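PDB 1XEB: protein ElaA from Pseudomonas aeruginosa, which probably acts as an N-acyltransferase of the GNAT superfamily, moving an acyl group, likely acetyl, from acyl-coenzyme A to an amine. Local coordinates for residues 137-141 with 142-146. Numbering follows the deposited sequence.
Sequences YLEDD and IPHIG
Glu-139 lies across one face of the His-144 imidazole, in a tight beta hairpin whose two-residue type I' turn, Asp-140 and Asp-141, joins strand 137-139 to strand 142-149. The Glu-139 CB sits over the ring, 3.8 Å from its centroid in a CH-pi contact, and the chain runs on, extended beyond CG, to stack its carboxylate on the same ring with the two planes 29° apart. Glu-139 OE1 comes within 3.1 Å of His-144 NE2, but from above the ring near its rim, a poor direction for a hydrogen bond. In its own plane the imidazole is held differently: His-144 ND1 donates to Ile-142 O at 2.9 Å. That carbonyl also takes the backbone N-H of Glu-139, and the two donors arrive from opposite faces of the carbonyl plane.

Tyr-137 lies on the same face of the hairpin, with Glu-139 OE2 at the edge of its ring. With chi1 at 53°, Tyr-137 CG lies between the backbone N and carbonyl carbon, which swings the phenol over the facing strand: Tyr-137 CE1 rests 3.6 Å from His-144 CB, and His-144 O lies over one face of the phenol, offset toward its rim. Tyr-137 and His-144 form a hydrogen-bonded antiparallel pair, Tyr-137 O receiving His-144 N at 2.9 Å. On the opposite face of the hairpin, Leu-138 CD1 meets Pro-143 CD more loosely, at 4.2 Å.

Tyr-137 OH and Glu-139 OE2 both hydrogen-bond Ser-116 OG, linking the hairpin to strand 113-118, the neighbour of strand 142-149 in the GNAT sheet. The ND1 bond fixes the rotation of the buried imidazole and implies a proton on that nitrogen, while the carboxylate lies against the ring face without an in-plane bond to it.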
ATOM      1  N   TYR A 137      -9.576  14.533  -6.610  1.00 34.22           N
ATOM      2  CA  TYR A 137      -8.650  15.541  -6.103  1.00 33.66           C
ATOM      3  C   TYR A 137      -7.263  15.290  -6.678  1.00 34.23           C
ATOM      4  O   TYR A 137      -7.014  14.242  -7.263  1.00 33.99           O
ATOM      5  CB  TYR A 137      -8.610  15.504  -4.572  1.00 31.67           C
ATOM      6  CG  TYR A 137      -8.326  14.139  -3.972  1.00 29.96           C
ATOM      7  CD1 TYR A 137      -7.015  13.678  -3.801  1.00 29.14           C
ATOM      8  CD2 TYR A 137      -9.372  13.311  -3.556  1.00 28.36           C
ATOM      9  CE1 TYR A 137      -6.763  12.422  -3.224  1.00 26.65           C
ATOM     10  CE2 TYR A 137      -9.130  12.066  -2.986  1.00 25.01           C
ATOM     11  CZ  TYR A 137      -7.829  11.630  -2.825  1.00 25.96           C
ATOM     12  OH  TYR A 137      -7.602  10.400  -2.264  1.00 28.62           O
ATOM     13  N   LEU A 138      -6.358  16.244  -6.515  1.00 36.39           N
ATOM     14  CA  LEU A 138      -5.020  16.080  -7.069  1.00 39.74           C
ATOM     15  C   LEU A 138      -3.931  15.625  -6.109  1.00 40.61           C
ATOM     16  O   LEU A 138      -3.915  15.976  -4.934  1.00 39.02           O
ATOM     17  CB  LEU A 138      -4.556  17.375  -7.752  1.00 39.31           C
ATOM     18  CG  LEU A 138      -5.295  17.839  -9.011  1.00 40.89           C
ATOM     19  CD1 LEU A 138      -5.293  16.712 -10.039  1.00 40.49           C
ATOM     20  CD2 LEU A 138      -6.723  18.243  -8.667  1.00 42.35           C
ATOM     21  N   GLU A 139      -3.022  14.828  -6.656  1.00 43.05           N
ATOM     22  CA  GLU A 139      -1.854  14.300  -5.958  1.00 45.07           C
ATOM     23  C   GLU A 139      -0.761  14.407  -7.034  1.00 45.94           C
ATOM     24  O   GLU A 139      -0.848  13.749  -8.067  1.00 46.43           O
ATOM     25  CB  GLU A 139      -2.076  12.833  -5.542  1.00 45.45           C
ATOM     26  CG  GLU A 139      -2.531  12.631  -4.086  1.00 46.88           C
ATOM     27  CD  GLU A 139      -2.661  11.155  -3.684  1.00 48.22           C
ATOM     28  OE1 GLU A 139      -1.803  10.331  -4.075  1.00 47.43           O
ATOM     29  OE2 GLU A 139      -3.622  10.817  -2.955  1.00 50.15           O
ATOM     30  N   ASP A 140       0.245  15.249  -6.802  1.00 47.74           N
ATOM     31  CA  ASP A 140       1.318  15.464  -7.780  1.00 48.25           C
ATOM     32  C   ASP A 140       0.653  15.717  -9.126  1.00 49.07           C
ATOM     33  O   ASP A 140       1.084  15.206 -10.158  1.00 50.69           O
ATOM     34  CB  ASP A 140       2.240  14.240  -7.887  1.00 48.02           C
ATOM     35  CG  ASP A 140       3.321  14.402  -8.974  1.00 47.98           C
ATOM     36  OD1 ASP A 140       3.700  13.382  -9.592  1.00 44.59           O
ATOM     37  OD2 ASP A 140       3.797  15.538  -9.208  1.00 47.78           O
ATOM     38  N   ASP A 141      -0.416  16.499  -9.102  1.00 48.92           N
ATOM     39  CA  ASP A 141      -1.149  16.824 -10.316  1.00 49.66           C
ATOM     40  C   ASP A 141      -1.749  15.600 -11.015  1.00 48.63           C
ATOM     41  O   ASP A 141      -2.120  15.673 -12.191  1.00 49.90           O
ATOM     42  CB  ASP A 141      -0.252  17.591 -11.300  1.00 52.45           C
ATOM     43  CG  ASP A 141      -0.946  18.816 -11.889  1.00 55.39           C
ATOM     44  OD1 ASP A 141      -1.194  19.776 -11.118  1.00 55.72           O
ATOM     45  OD2 ASP A 141      -1.252  18.816 -13.110  1.00 55.93           O
ATOM     46  N   ILE A 142      -1.841  14.481 -10.300  1.00 44.99           N
ATOM     47  CA  ILE A 142      -2.433  13.269 -10.856  1.00 41.45           C
ATOM     48  C   ILE A 142      -3.791  13.089 -10.195  1.00 39.06           C
ATOM     49  O   ILE A 142      -3.896  13.062  -8.970  1.00 36.90           O
ATOM     50  CB  ILE A 142      -1.615  12.016 -10.535  1.00 42.29           C
ATOM     51  CG1 ILE A 142      -0.230  12.083 -11.187  1.00 44.07           C
ATOM     52  CG2 ILE A 142      -2.378  10.790 -11.021  1.00 41.79           C
ATOM     53  CD1 ILE A 142      -0.217  11.689 -12.662  1.00 46.53           C
ATOM     54  N   PRO A 143      -4.854  12.959 -10.995  1.00 38.07           N
ATOM     55  CA  PRO A 143      -6.170  12.785 -10.369  1.00 36.35           C
ATOM     56  C   PRO A 143      -6.348  11.475  -9.607  1.00 35.68           C
ATOM     57  O   PRO A 143      -6.060  10.396 -10.116  1.00 34.24           O
ATOM     58  CB  PRO A 143      -7.142  12.945 -11.539  1.00 36.86           C
ATOM     59  CG  PRO A 143      -6.311  12.627 -12.747  1.00 38.55           C
ATOM     60  CD  PRO A 143      -4.979  13.236 -12.435  1.00 36.96           C
ATOM     61  N   HIS A 144      -6.821  11.605  -8.369  1.00 34.12           N
ATOM     62  CA  HIS A 144      -7.058  10.486  -7.467  1.00 32.37           C
ATOM     63  C   HIS A 144      -8.478  10.580  -6.950  1.00 30.83           C
ATOM     64  O   HIS A 144      -9.138  11.598  -7.105  1.00 31.19           O
ATOM     65  CB  HIS A 144      -6.111  10.539  -6.269  1.00 32.12           C
ATOM     66  CG  HIS A 144      -4.748   9.997  -6.548  1.00 34.52           C
ATOM     67  ND1 HIS A 144      -3.909  10.546  -7.490  1.00 34.72           N
ATOM     68  CD2 HIS A 144      -4.067   8.966  -5.989  1.00 35.11           C
ATOM     69  CE1 HIS A 144      -2.767   9.879  -7.498  1.00 36.24           C
ATOM     70  NE2 HIS A 144      -2.838   8.915  -6.594  1.00 34.63           N
ATOM     71  N   ILE A 145      -8.932   9.520  -6.305  1.00 28.29           N
ATOM     72  CA  ILE A 145     -10.276   9.482  -5.783  1.00 26.04           C
ATOM     73  C   ILE A 145     -10.274   8.485  -4.635  1.00 24.88           C
ATOM     74  O   ILE A 145      -9.752   7.391  -4.757  1.00 23.88           O
ATOM     75  CB  ILE A 145     -11.262   9.061  -6.914  1.00 29.31           C
ATOM     76  CG1 ILE A 145     -12.697   9.075  -6.415  1.00 27.66           C
ATOM     77  CG2 ILE A 145     -10.902   7.677  -7.440  1.00 29.35           C
ATOM     78  CD1 ILE A 145     -13.700   8.952  -7.558  1.00 32.52           C
ATOM     79  N   GLY A 146     -10.834   8.880  -3.504  1.00 24.10           N
ATOM     80  CA  GLY A 146     -10.861   7.985  -2.371  1.00 23.67           C
ATOM     81  C   GLY A 146     -11.970   6.969  -2.503  1.00 23.92           C
ATOM     82  O   GLY A 146     -13.104   7.308  -2.831  1.00 24.18           O
TER